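Local coordinates for protein putative thioesterase (PDB 3CJY) that is a putative acyl-CoA thioesterase with two HotDog domains that binds calcium and probably hydrolyses acyl-CoA thioesters, at residues Arg54-Gly59 with Gly104-Met109; Ala5-Leu9 with Ala42-Val47; Ser204-Arg210 with Ala249-Leu255. One frame throughout, in Å; residues are numbered along the deposited sequence. Where two conformers were deposited one is given.

Contact 2 is the first to close along the chain. It brings the N-terminal loop A5-L9 onto helix 37-52. Contact 1 follows in series: it closes the 44 residues, largely strand, between strand 56-63 and the end of strand 98-107. Contact 3 comes last and closes 38 residues between strands 203-211 and 247-256 of the C-terminal HotDog domain. The three neither nest nor cross. They meet in space: I105 and V56 of contact 1 pack on A44 and L45 of the helix, and L45 also touches L209 of contact 3. Strands 56-63 and 203-211 pair and so join the two domains; contacts 1 and 3 flank this pairing. Both touch the second subunit.

Contact 1 (Arg54-Gly59 with Gly104-Met109); sequences RPVVQG and GISLGM
A classic beta bulge marks this antiparallel pairing of strands 56-63 and 98-107 in the N-terminal HotDog domain. V57 and Q58 both face S106. The carbonyl S106 O takes a hydrogen bond from V57 N (2.8 Å) and a weak one from Q58 N (3.3 Å). In return S106 N gives a hydrogen bond to Q58 O (2.9 Å). Across the bulge the register shifts by one, and V56 pairs with L107.

The side chains of Q58 and S106 share a face turned to the second subunit. Q58 CG sits between the backbone N and the carbonyl carbon (chi1 66°), and the chain bends again at chi2 (80°). This folds the amide back over the neighbouring strand. NE2 then donates to S106 OG (2.8 Å), which lies 14° out of the amide plane. NE2 also bonds to Q62 OE1 of the second subunit. With an alanine at this position, S106 OG would probably lose its strong amide donor, keeping the weak bond from Q88 NE2, and Q62 of the second subunit would lose its donor too.

On the other face V56 CG2 touches both I105 CG2 and L107 CD2, 3.9 Å from each. These side chains pack on helix 37-52. Past the strand end, G108 N donates to P55 O (2.8 Å), and P55 CG lies against CB of selenomethionine M109 (3.7 Å).

Contact 2 (Ala5-Leu9 with Ala42-Val47); sequences AFPAL and ALALDV
F6 N donates to a water (3.0 Å) that stands between the N-terminal loop and D46 of helix 37-52. The same water donates to D46 OD2 (3.0 Å). That second link is tentative, because the D46 side chain has two conformers. If it holds, the water ties the loop to the helix. No direct hydrogen bond joins the two segments.

The apolar part centres on F6. Its ring lies over the side chain of L43. L43 CD2 sits above the middle of one face, 3.7 Å from the ring centroid and 12° off the normal, a CH-pi contact. The far end of the ring meets the helix edge-on: F6 CZ touches A42 CB (3.5 Å), which lies near the ring plane. The ring is therefore held from one face and at one edge.

L9 spans L43 and V47, one turn apart on the helix. Its CG is anti to the backbone N (chi1 -172°), which carries the two methyls out to the helix. L9 CD1 meets L43 CD2 (4.0 Å), the same methyl that covers the F6 ring. L9 CD2 rests on V47 CG1 (3.9 Å), and the two side chains cross at about a right angle.

F6 to L9 form a type I beta turn, closed by L9 N to F6 O (3.0 Å). The turn presents both apolar side chains to the same side. L43 and V47 also pack on strand 72-79, and A42 on helix 178-185. The loop thus packs against one flank of helix 37-52, the long helix that the curved sheet of a HotDog domain wraps.

Contact 3 (Ser204-Arg210 with Ala249-Leu255); sequences SLDNSLR and ATGAQSL
S204 and Q253 begin the tightly bonded part of this strand pair. S204 OG donates to Q253 OE1 (2.7 Å), with the hydroxyl tilted 35° from the carbonyl plane. Beside them L205 N bonds to S254 O (2.8 Å). D206 CG stands between its backbone N and carbonyl carbon (chi1 73°), which brings OD1 to S254 N (2.9 Å) on the syn side of the carboxylate. N207 ND2 and Q253 NE2 lie close (3.3 Å) but are both donors; each bonds to D186 OD1. G251 faces L209 with S208 O so near that a beta carbon would clash. The buried backbones of R210 and T250 are also tight, R210 N to T250 O being 2.8 Å.

The looser side is that of A252, which is partly exposed, and of the R210 and T250 side chains. Here a water donates to T250 OG1 (2.8 Å) and takes a weak bond from R210 NE. The stronger partners are on the second subunit: Q235 for T250 OG1, and D206 for R210 NH2, in a salt bridge.

The opposite face lies on helices 178-185 and 188-196, which fits the C-terminal HotDog domain, a curved antiparallel sheet wrapped round helices.

Contact 1 (Arg54-Gly59 with Gly104-Met109)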
ATOM      1  N   ARG A  54       7.247  18.371  -8.632  0.50 19.30           N
ATOM      2  CA  ARG A  54       8.038  17.200  -8.943  0.50 19.41           C
ATOM      3  C   ARG A  54       7.116  15.994  -9.011  0.50 18.76           C
ATOM      4  O   ARG A  54       5.963  16.045  -8.578  0.50 18.68           O
ATOM      5  CB  ARG A  54       9.164  17.017  -7.947  0.50 19.95           C
ATOM      6  CG  ARG A  54       8.696  16.809  -6.561  0.50 21.61           C
ATOM      7  CD  ARG A  54       9.611  17.537  -5.610  0.50 22.67           C
ATOM      8  NE  ARG A  54      10.954  16.984  -5.580  0.50 24.51           N
ATOM      9  CZ  ARG A  54      11.931  17.495  -4.841  0.50 25.91           C
ATOM     10  NH1 ARG A  54      11.699  18.579  -4.103  0.50 26.09           N
ATOM     11  NH2 ARG A  54      13.131  16.938  -4.839  0.50 24.88           N
ATOM     12  N   PRO A  55       7.622  14.905  -9.572  1.00 18.54           N
ATOM     13  CA  PRO A  55       6.784  13.741  -9.810  1.00 18.66           C
ATOM     14  C   PRO A  55       6.538  12.844  -8.604  1.00 18.08           C
ATOM     15  O   PRO A  55       7.348  12.781  -7.687  1.00 18.74           O
ATOM     16  CB  PRO A  55       7.547  12.962 -10.897  1.00 18.54           C
ATOM     17  CG  PRO A  55       8.895  13.517 -10.922  1.00 19.09           C
ATOM     18  CD  PRO A  55       8.988  14.746 -10.070  1.00 19.42           C
ATOM     19  N   VAL A  56       5.400  12.180  -8.616  1.00 17.17           N
ATOM     20  CA  VAL A  56       5.029  11.304  -7.532  1.00 17.02           C
ATOM     21  C   VAL A  56       5.810  10.023  -7.568  1.00 15.65           C
ATOM     22  O   VAL A  56       6.061   9.477  -8.624  1.00 17.82           O
ATOM     23  CB  VAL A  56       3.509  10.958  -7.614  1.00 17.15           C
ATOM     24  CG1 VAL A  56       3.141   9.784  -6.706  1.00 19.05           C
ATOM     25  CG2 VAL A  56       2.656  12.211  -7.292  1.00 16.28           C
ATOM     26  N   VAL A  57       6.219   9.581  -6.386  1.00 14.48           N
ATOM     27  CA  VAL A  57       6.855   8.276  -6.175  1.00 13.48           C
ATOM     28  C   VAL A  57       5.815   7.310  -5.649  1.00 14.63           C
ATOM     29  O   VAL A  57       5.695   6.184  -6.097  1.00 14.47           O
ATOM     30  CB  VAL A  57       8.067   8.381  -5.201  1.00 13.12           C
ATOM     31  CG1 VAL A  57       8.547   7.034  -4.686  1.00 14.42           C
ATOM     32  CG2 VAL A  57       9.163   9.239  -5.784  1.00 13.73           C
ATOM     33  N   GLN A  58       5.022   7.746  -4.675  1.00 14.98           N
ATOM     34  CA  GLN A  58       3.979   6.864  -4.146  1.00 15.08           C
ATOM     35  C   GLN A  58       2.943   7.645  -3.443  1.00 15.58           C
ATOM     36  O   GLN A  58       3.193   8.734  -2.971  1.00 16.26           O
ATOM     37  CB  GLN A  58       4.559   5.792  -3.185  1.00 15.73           C
ATOM     38  CG  GLN A  58       5.170   6.256  -1.875  1.00 18.26           C
ATOM     39  CD  GLN A  58       4.192   6.556  -0.782  1.00 23.40           C
ATOM     40  OE1 GLN A  58       3.113   5.956  -0.702  1.00 26.36           O
ATOM     41  NE2 GLN A  58       4.572   7.492   0.097  1.00 20.49           N
ATOM     42  N   GLY A  59       1.761   7.081  -3.333  1.00 14.94           N
ATOM     43  CA  GLY A  59       0.713   7.740  -2.545  1.00 15.27           C
ATOM     44  C   GLY A  59      -0.265   6.730  -1.959  1.00 14.86           C
ATOM     45  O   GLY A  59      -0.449   5.633  -2.479  1.00 14.59           O
ATOM     46  N   GLY A 104      -1.549  10.675   1.783  1.00 16.24           N
ATOM     47  CA  GLY A 104      -0.124  10.954   1.993  1.00 15.05           C
ATOM     48  C   GLY A 104       0.614  10.550   0.736  1.00 14.76           C
ATOM     49  O   GLY A 104       0.425   9.462   0.213  1.00 16.45           O
ATOM     50  N   ILE A 105       1.414  11.455   0.233  1.00 15.38           N
ATOM     51  CA  ILE A 105       2.116  11.320  -1.035  1.00 15.55           C
ATOM     52  C   ILE A 105       3.586  11.741  -0.931  1.00 14.57           C
ATOM     53  O   ILE A 105       3.921  12.746  -0.279  1.00 15.12           O
ATOM     54  CB  ILE A 105       1.423  12.234  -2.096  1.00 15.19           C
ATOM     55  CG1 ILE A 105      -0.068  11.866  -2.236  1.00 17.69           C
ATOM     56  CG2 ILE A 105       2.137  12.150  -3.465  1.00 15.27           C
ATOM     57  CD1 ILE A 105      -0.867  12.780  -3.082  1.00 21.57           C
ATOM     58  N   SER A 106       4.454  10.919  -1.516  1.00 15.62           N
ATOM     59  CA  SER A 106       5.888  11.197  -1.598  1.00 16.10           C
ATOM     60  C   SER A 106       6.192  11.547  -3.041  1.00 15.02           C
ATOM     61  O   SER A 106       5.683  10.915  -3.955  1.00 14.70           O
ATOM     62  CB  SER A 106       6.749   9.979  -1.242  1.00 16.79           C
ATOM     63  OG  SER A 106       6.443   9.538   0.045  1.00 22.30           O
ATOM     64  N   LEU A 107       7.039  12.560  -3.195  1.00 15.60           N
ATOM     65  CA  LEU A 107       7.421  13.093  -4.503  1.00 16.21           C
ATOM     66  C   LEU A 107       8.918  13.250  -4.588  1.00 16.69           C
ATOM     67  O   LEU A 107       9.569  13.514  -3.603  1.00 17.48           O
ATOM     68  CB  LEU A 107       6.725  14.429  -4.777  1.00 16.83           C
ATOM     69  CG  LEU A 107       5.206  14.402  -4.584  1.00 16.95           C
ATOM     70  CD1 LEU A 107       4.846  14.944  -3.184  1.00 12.74           C
ATOM     71  CD2 LEU A 107       4.493  15.209  -5.662  1.00 14.72           C
ATOM     72  N   GLY A 108       9.444  13.040  -5.778  1.00 17.60           N
ATOM     73  CA  GLY A 108      10.872  13.199  -5.990  1.00 18.52           C
ATOM     74  C   GLY A 108      11.333  12.545  -7.256  1.00 19.44           C
ATOM     75  O   GLY A 108      10.635  11.727  -7.874  1.00 19.31           O
HETATM   76  N   MSE A 109      12.546  12.903  -7.621  1.00 20.91           N
HETATM   77  CA  MSE A 109      13.144  12.370  -8.809  1.00 21.93           C
HETATM   78  C   MSE A 109      14.602  12.777  -8.723  1.00 22.53           C
HETATM   79  O   MSE A 109      14.934  13.961  -8.762  1.00 23.86           O
HETATM   80  CB  MSE A 109      12.440  12.937 -10.047  1.00 23.22           C
HETATM   81  CG  MSE A 109      12.828  12.192 -11.315  1.00 26.40           C
HETATM   82 SE   MSE A 109      12.246  13.024 -13.018  0.75 35.15          SE
HETATM   83  CE  MSE A 109      12.869  14.854 -12.632  1.00 34.20           C
TER
HETATM   84  O   HOH W   1      14.001  14.315  -5.836  1.00 36.19           O

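Contact 2 (Ala5-Leu9 with Ala42-Val47)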
ATOM      1  N   ALA A   5      -3.989  16.418 -17.504  1.00 33.61           N
ATOM      2  CA  ALA A   5      -4.701  15.171 -17.050  1.00 33.39           C
ATOM      3  C   ALA A   5      -6.181  15.425 -16.754  1.00 32.73           C
ATOM      4  O   ALA A   5      -7.038  14.616 -17.116  1.00 33.27           O
ATOM      5  CB  ALA A   5      -3.993  14.528 -15.824  1.00 33.68           C
ATOM      6  N   PHE A   6      -6.473  16.550 -16.107  1.00 31.45           N
ATOM      7  CA  PHE A   6      -7.848  16.910 -15.761  1.00 30.02           C
ATOM      8  C   PHE A   6      -8.135  18.365 -16.126  1.00 30.71           C
ATOM      9  O   PHE A   6      -7.934  19.261 -15.296  1.00 29.80           O
ATOM     10  CB  PHE A   6      -8.087  16.731 -14.255  1.00 29.34           C
ATOM     11  CG  PHE A   6      -7.977  15.308 -13.789  1.00 25.29           C
ATOM     12  CD1 PHE A   6      -9.061  14.467 -13.836  1.00 22.84           C
ATOM     13  CD2 PHE A   6      -6.783  14.819 -13.288  1.00 24.11           C
ATOM     14  CE1 PHE A   6      -8.972  13.165 -13.432  1.00 23.54           C
ATOM     15  CE2 PHE A   6      -6.694  13.504 -12.868  1.00 23.47           C
ATOM     16  CZ  PHE A   6      -7.796  12.682 -12.936  1.00 24.21           C
ATOM     17  N   PRO A   7      -8.598  18.606 -17.368  1.00 31.45           N
ATOM     18  CA  PRO A   7      -8.935  19.943 -17.877  1.00 31.64           C
ATOM     19  C   PRO A   7      -9.912  20.717 -16.986  1.00 31.43           C
ATOM     20  O   PRO A   7      -9.797  21.938 -16.836  1.00 32.36           O
ATOM     21  CB  PRO A   7      -9.603  19.641 -19.220  1.00 31.91           C
ATOM     22  CG  PRO A   7      -9.044  18.347 -19.658  1.00 31.68           C
ATOM     23  CD  PRO A   7      -8.735  17.565 -18.400  1.00 31.78           C
ATOM     24  N   ALA A   8     -10.860  19.992 -16.402  1.00 30.72           N
ATOM     25  CA  ALA A   8     -11.915  20.596 -15.555  1.00 29.93           C
ATOM     26  C   ALA A   8     -11.405  20.971 -14.150  1.00 28.88           C
ATOM     27  O   ALA A   8     -12.100  21.615 -13.373  1.00 29.26           O
ATOM     28  CB  ALA A   8     -13.111  19.657 -15.460  1.00 30.24           C
ATOM     29  N   LEU A   9     -10.175  20.589 -13.852  1.00 27.67           N
ATOM     30  CA  LEU A   9      -9.572  20.882 -12.545  1.00 26.89           C
ATOM     31  C   LEU A   9      -9.162  22.342 -12.495  1.00 27.01           C
ATOM     32  O   LEU A   9      -8.465  22.830 -13.379  1.00 27.05           O
ATOM     33  CB  LEU A   9      -8.361  19.967 -12.279  1.00 26.35           C
ATOM     34  CG  LEU A   9      -7.701  19.986 -10.895  1.00 25.15           C
ATOM     35  CD1 LEU A   9      -8.676  19.719  -9.756  1.00 22.65           C
ATOM     36  CD2 LEU A   9      -6.566  18.954 -10.871  1.00 22.41           C
ATOM     37  N   ALA A  42      -5.936   9.730  -8.632  1.00 14.04           N
ATOM     38  CA  ALA A  42      -5.330  10.489  -9.733  1.00 13.81           C
ATOM     39  C   ALA A  42      -5.278  11.977  -9.438  1.00 13.64           C
ATOM     40  O   ALA A  42      -4.273  12.647  -9.653  1.00 14.83           O
ATOM     41  CB  ALA A  42      -6.073  10.234 -11.032  1.00 13.50           C
ATOM     42  N   LEU A  43      -6.400  12.503  -8.942  1.00 13.68           N
ATOM     43  CA  LEU A  43      -6.556  13.925  -8.631  1.00 13.79           C
ATOM     44  C   LEU A  43      -5.665  14.321  -7.477  1.00 14.35           C
ATOM     45  O   LEU A  43      -5.035  15.369  -7.480  1.00 15.68           O
ATOM     46  CB  LEU A  43      -8.034  14.239  -8.347  1.00 13.89           C
ATOM     47  CG  LEU A  43      -8.979  14.361  -9.551  1.00 13.08           C
ATOM     48  CD1 LEU A  43     -10.460  14.106  -9.222  1.00 14.09           C
ATOM     49  CD2 LEU A  43      -8.799  15.737 -10.225  1.00 13.72           C
ATOM     50  N   ALA A  44      -5.595  13.452  -6.492  1.00 15.29           N
ATOM     51  CA  ALA A  44      -4.759  13.750  -5.315  1.00 15.73           C
ATOM     52  C   ALA A  44      -3.291  13.824  -5.756  1.00 15.44           C
ATOM     53  O   ALA A  44      -2.518  14.747  -5.368  1.00 15.02           O
ATOM     54  CB  ALA A  44      -4.985  12.691  -4.240  1.00 14.64           C
ATOM     55  N   LEU A  45      -2.888  12.872  -6.594  1.00 15.38           N
ATOM     56  CA  LEU A  45      -1.519  12.852  -7.055  1.00 16.15           C
ATOM     57  C   LEU A  45      -1.194  13.998  -7.983  1.00 16.23           C
ATOM     58  O   LEU A  45      -0.077  14.514  -7.985  1.00 17.34           O
ATOM     59  CB  LEU A  45      -1.209  11.551  -7.763  1.00 15.57           C
ATOM     60  CG  LEU A  45      -1.355  10.236  -6.990  1.00 18.33           C
ATOM     61  CD1 LEU A  45      -1.080   9.072  -7.959  1.00 17.69           C
ATOM     62  CD2 LEU A  45      -0.420  10.221  -5.789  1.00 23.14           C
ATOM     63  N   ASP A  46      -2.198  14.418  -8.743  0.50 16.78           N
ATOM     64  CA  ASP A  46      -2.049  15.493  -9.715  0.50 16.71           C
ATOM     65  C   ASP A  46      -1.784  16.817  -8.977  0.50 16.50           C
ATOM     66  O   ASP A  46      -0.793  17.488  -9.231  0.50 16.06           O
ATOM     67  CB  ASP A  46      -3.298  15.599 -10.613  0.50 17.28           C
ATOM     68  CG  ASP A  46      -3.089  16.528 -11.802  0.50 18.33           C
ATOM     69  OD1 ASP A  46      -2.379  16.135 -12.749  0.50 21.95           O
ATOM     70  OD2 ASP A  46      -3.639  17.639 -11.803  0.50 20.51           O
ATOM     71  N   VAL A  47      -2.630  17.112  -7.999  1.00 16.26           N
ATOM     72  CA  VAL A  47      -2.546  18.382  -7.243  1.00 15.09           C
ATOM     73  C   VAL A  47      -1.254  18.441  -6.410  1.00 14.85           C
ATOM     74  O   VAL A  47      -0.648  19.505  -6.249  1.00 15.12           O
ATOM     75  CB  VAL A  47      -3.837  18.683  -6.404  1.00 14.81           C
ATOM     76  CG1 VAL A  47      -5.010  18.797  -7.349  1.00 14.48           C
ATOM     77  CG2 VAL A  47      -4.120  17.650  -5.276  1.00 12.90           C
TER
HETATM   78  O   HOH W   2      -4.460  18.173 -14.612  1.00 34.85           O

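Contact 3 (Ser204-Arg210 with Ala249-Leu255)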
ATOM      1  N   SER A 204     -13.984  -0.086  -2.034  1.00 20.53           N
ATOM      2  CA  SER A 204     -12.625   0.196  -1.551  1.00 18.53           C
ATOM      3  C   SER A 204     -12.610   0.992  -0.266  1.00 18.34           C
ATOM      4  O   SER A 204     -13.345   1.980  -0.092  1.00 18.10           O
ATOM      5  CB  SER A 204     -11.858   1.017  -2.591  1.00 19.57           C
ATOM      6  OG  SER A 204     -12.062   0.486  -3.883  1.00 17.45           O
ATOM      7  N   LEU A 205     -11.702   0.616   0.618  1.00 16.37           N
ATOM      8  CA  LEU A 205     -11.458   1.353   1.845  1.00 16.39           C
ATOM      9  C   LEU A 205     -10.367   2.412   1.638  1.00 16.29           C
ATOM     10  O   LEU A 205     -10.268   3.416   2.316  1.00 15.67           O
ATOM     11  CB  LEU A 205     -10.969   0.412   2.967  1.00 16.55           C
ATOM     12  CG  LEU A 205     -11.960  -0.620   3.434  1.00 18.83           C
ATOM     13  CD1 LEU A 205     -11.303  -1.324   4.613  1.00 20.45           C
ATOM     14  CD2 LEU A 205     -13.210   0.063   3.866  1.00 23.12           C
ATOM     15  N   ASP A 206      -9.539   2.126   0.667  1.00 14.16           N
ATOM     16  CA  ASP A 206      -8.357   2.931   0.353  1.00 15.76           C
ATOM     17  C   ASP A 206      -7.838   2.582  -1.039  1.00 16.37           C
ATOM     18  O   ASP A 206      -8.353   1.693  -1.715  1.00 16.48           O
ATOM     19  CB  ASP A 206      -7.247   2.663   1.344  1.00 15.83           C
ATOM     20  CG  ASP A 206      -6.577   1.275   1.133  1.00 20.40           C
ATOM     21  OD1 ASP A 206      -7.296   0.275   1.208  1.00 21.82           O
ATOM     22  OD2 ASP A 206      -5.334   1.218   0.888  1.00 25.40           O
ATOM     23  N   ASN A 207      -6.848   3.370  -1.459  1.00 15.82           N
ATOM     24  CA  ASN A 207      -6.073   3.164  -2.682  1.00 16.14           C
ATOM     25  C   ASN A 207      -4.598   3.479  -2.339  1.00 16.88           C
ATOM     26  O   ASN A 207      -4.290   4.458  -1.652  1.00 15.99           O
ATOM     27  CB  ASN A 207      -6.444   4.095  -3.854  1.00 16.31           C
ATOM     28  CG  ASN A 207      -7.529   3.547  -4.810  1.00 17.65           C
ATOM     29  OD1 ASN A 207      -7.686   4.073  -5.935  1.00 17.99           O
ATOM     30  ND2 ASN A 207      -8.286   2.538  -4.381  1.00 16.61           N
ATOM     31  N   SER A 208      -3.713   2.626  -2.834  0.50 16.31           N
ATOM     32  CA  SER A 208      -2.261   2.824  -2.724  0.50 16.65           C
ATOM     33  C   SER A 208      -1.697   2.665  -4.115  0.50 16.16           C
ATOM     34  O   SER A 208      -2.111   1.775  -4.859  0.50 14.82           O
ATOM     35  CB  SER A 208      -1.629   1.794  -1.798  0.50 17.22           C
ATOM     36  OG  SER A 208      -0.218   1.985  -1.654  0.50 17.90           O
ATOM     37  N   LEU A 209      -0.746   3.533  -4.457  1.00 15.89           N
ATOM     38  CA  LEU A 209      -0.045   3.495  -5.792  1.00 15.09           C
ATOM     39  C   LEU A 209       1.455   3.776  -5.619  1.00 14.57           C
ATOM     40  O   LEU A 209       1.838   4.721  -4.902  1.00 15.31           O
ATOM     41  CB  LEU A 209      -0.642   4.515  -6.766  1.00 14.97           C
ATOM     42  CG  LEU A 209      -0.256   4.375  -8.227  1.00 15.91           C
ATOM     43  CD1 LEU A 209      -0.912   3.139  -8.851  1.00 14.95           C
ATOM     44  CD2 LEU A 209      -0.564   5.649  -9.029  1.00 17.03           C
ATOM     45  N   ARG A 210       2.277   2.950  -6.268  1.00 14.75           N
ATOM     46  CA  ARG A 210       3.727   3.145  -6.271  1.00 15.87           C
ATOM     47  C   ARG A 210       4.165   3.203  -7.732  1.00 15.29           C
ATOM     48  O   ARG A 210       4.071   2.217  -8.453  1.00 15.06           O
ATOM     49  CB  ARG A 210       4.427   1.996  -5.524  1.00 16.49           C
ATOM     50  CG  ARG A 210       3.911   1.858  -4.146  1.00 17.45           C
ATOM     51  CD  ARG A 210       4.603   0.790  -3.313  1.00 16.94           C
ATOM     52  NE  ARG A 210       3.818   0.616  -2.121  1.00 20.13           N
ATOM     53  CZ  ARG A 210       3.836   1.470  -1.107  1.00 17.91           C
ATOM     54  NH1 ARG A 210       4.710   2.480  -1.125  1.00 19.44           N
ATOM     55  NH2 ARG A 210       3.033   1.278  -0.057  1.00 22.40           N
ATOM     56  N   ALA A 249       3.833   0.695 -12.619  1.00 13.59           N
ATOM     57  CA  ALA A 249       3.420   0.928 -11.250  1.00 13.85           C
ATOM     58  C   ALA A 249       2.863  -0.295 -10.602  1.00 13.78           C
ATOM     59  O   ALA A 249       2.605  -1.317 -11.280  1.00 13.57           O
ATOM     60  CB  ALA A 249       2.355   2.052 -11.212  1.00 13.79           C
ATOM     61  N   THR A 250       2.741  -0.240  -9.280  1.00 12.97           N
ATOM     62  CA  THR A 250       1.965  -1.238  -8.538  1.00 13.87           C
ATOM     63  C   THR A 250       0.988  -0.503  -7.646  1.00 14.69           C
ATOM     64  O   THR A 250       1.117   0.688  -7.410  1.00 14.42           O
ATOM     65  CB  THR A 250       2.798  -2.158  -7.647  1.00 14.11           C
ATOM     66  OG1 THR A 250       3.462  -1.379  -6.648  1.00 15.05           O
ATOM     67  CG2 THR A 250       3.877  -2.916  -8.434  1.00 11.59           C
ATOM     68  N   GLY A 251      -0.007  -1.236  -7.175  1.00 13.61           N
ATOM     69  CA  GLY A 251      -1.038  -0.673  -6.325  1.00 13.60           C
ATOM     70  C   GLY A 251      -1.661  -1.753  -5.478  1.00 13.22           C
ATOM     71  O   GLY A 251      -1.397  -2.928  -5.640  1.00 12.89           O
ATOM     72  N   ALA A 252      -2.447  -1.302  -4.551  1.00 13.18           N
ATOM     73  CA  ALA A 252      -3.149  -2.210  -3.658  1.00 12.72           C
ATOM     74  C   ALA A 252      -4.269  -1.480  -2.971  1.00 12.87           C
ATOM     75  O   ALA A 252      -4.316  -0.271  -2.952  1.00 15.39           O
ATOM     76  CB  ALA A 252      -2.196  -2.771  -2.629  1.00 11.56           C
ATOM     77  N   GLN A 253      -5.186  -2.265  -2.419  1.00 14.67           N
ATOM     78  CA  GLN A 253      -6.288  -1.758  -1.604  1.00 13.86           C
ATOM     79  C   GLN A 253      -6.949  -2.870  -0.817  1.00 14.62           C
ATOM     80  O   GLN A 253      -6.756  -4.053  -1.087  1.00 12.72           O
ATOM     81  CB  GLN A 253      -7.394  -1.111  -2.426  1.00 14.44           C
ATOM     82  CG  GLN A 253      -8.077  -2.078  -3.418  1.00 13.97           C
ATOM     83  CD  GLN A 253      -9.179  -1.411  -4.207  1.00 15.46           C
ATOM     84  OE1 GLN A 253     -10.362  -1.556  -3.868  1.00 15.99           O
ATOM     85  NE2 GLN A 253      -8.805  -0.653  -5.235  1.00 13.42           N
ATOM     86  N   SER A 254      -7.698  -2.440   0.185  1.00 14.63           N
ATOM     87  CA  SER A 254      -8.567  -3.301   0.975  1.00 13.66           C
ATOM     88  C   SER A 254      -9.969  -2.905   0.643  1.00 14.87           C
ATOM     89  O   SER A 254     -10.216  -1.758   0.281  1.00 14.40           O
ATOM     90  CB  SER A 254      -8.291  -3.193   2.469  1.00 14.66           C
ATOM     91  OG  SER A 254      -6.974  -3.634   2.724  1.00 14.47           O
ATOM     92  N   LEU A 255     -10.876  -3.855   0.743  1.00 13.88           N
ATOM     93  CA  LEU A 255     -12.266  -3.648   0.371  1.00 15.16           C
ATOM     94  C   LEU A 255     -13.237  -4.197   1.385  1.00 16.31           C
ATOM     95  O   LEU A 255     -12.983  -5.214   2.034  1.00 14.65           O
ATOM     96  CB  LEU A 255     -12.549  -4.336  -0.967  1.00 15.80           C
ATOM     97  CG  LEU A 255     -11.692  -4.078  -2.231  1.00 18.72           C
ATOM     98  CD1 LEU A 255     -10.663  -5.175  -2.443  1.00 17.12           C
ATOM     99  CD2 LEU A 255     -12.583  -3.984  -3.480  1.00 18.16           C
TER
HETATM  100  O   HOH W   3       2.545  -1.883  -4.011  1.00 16.10           O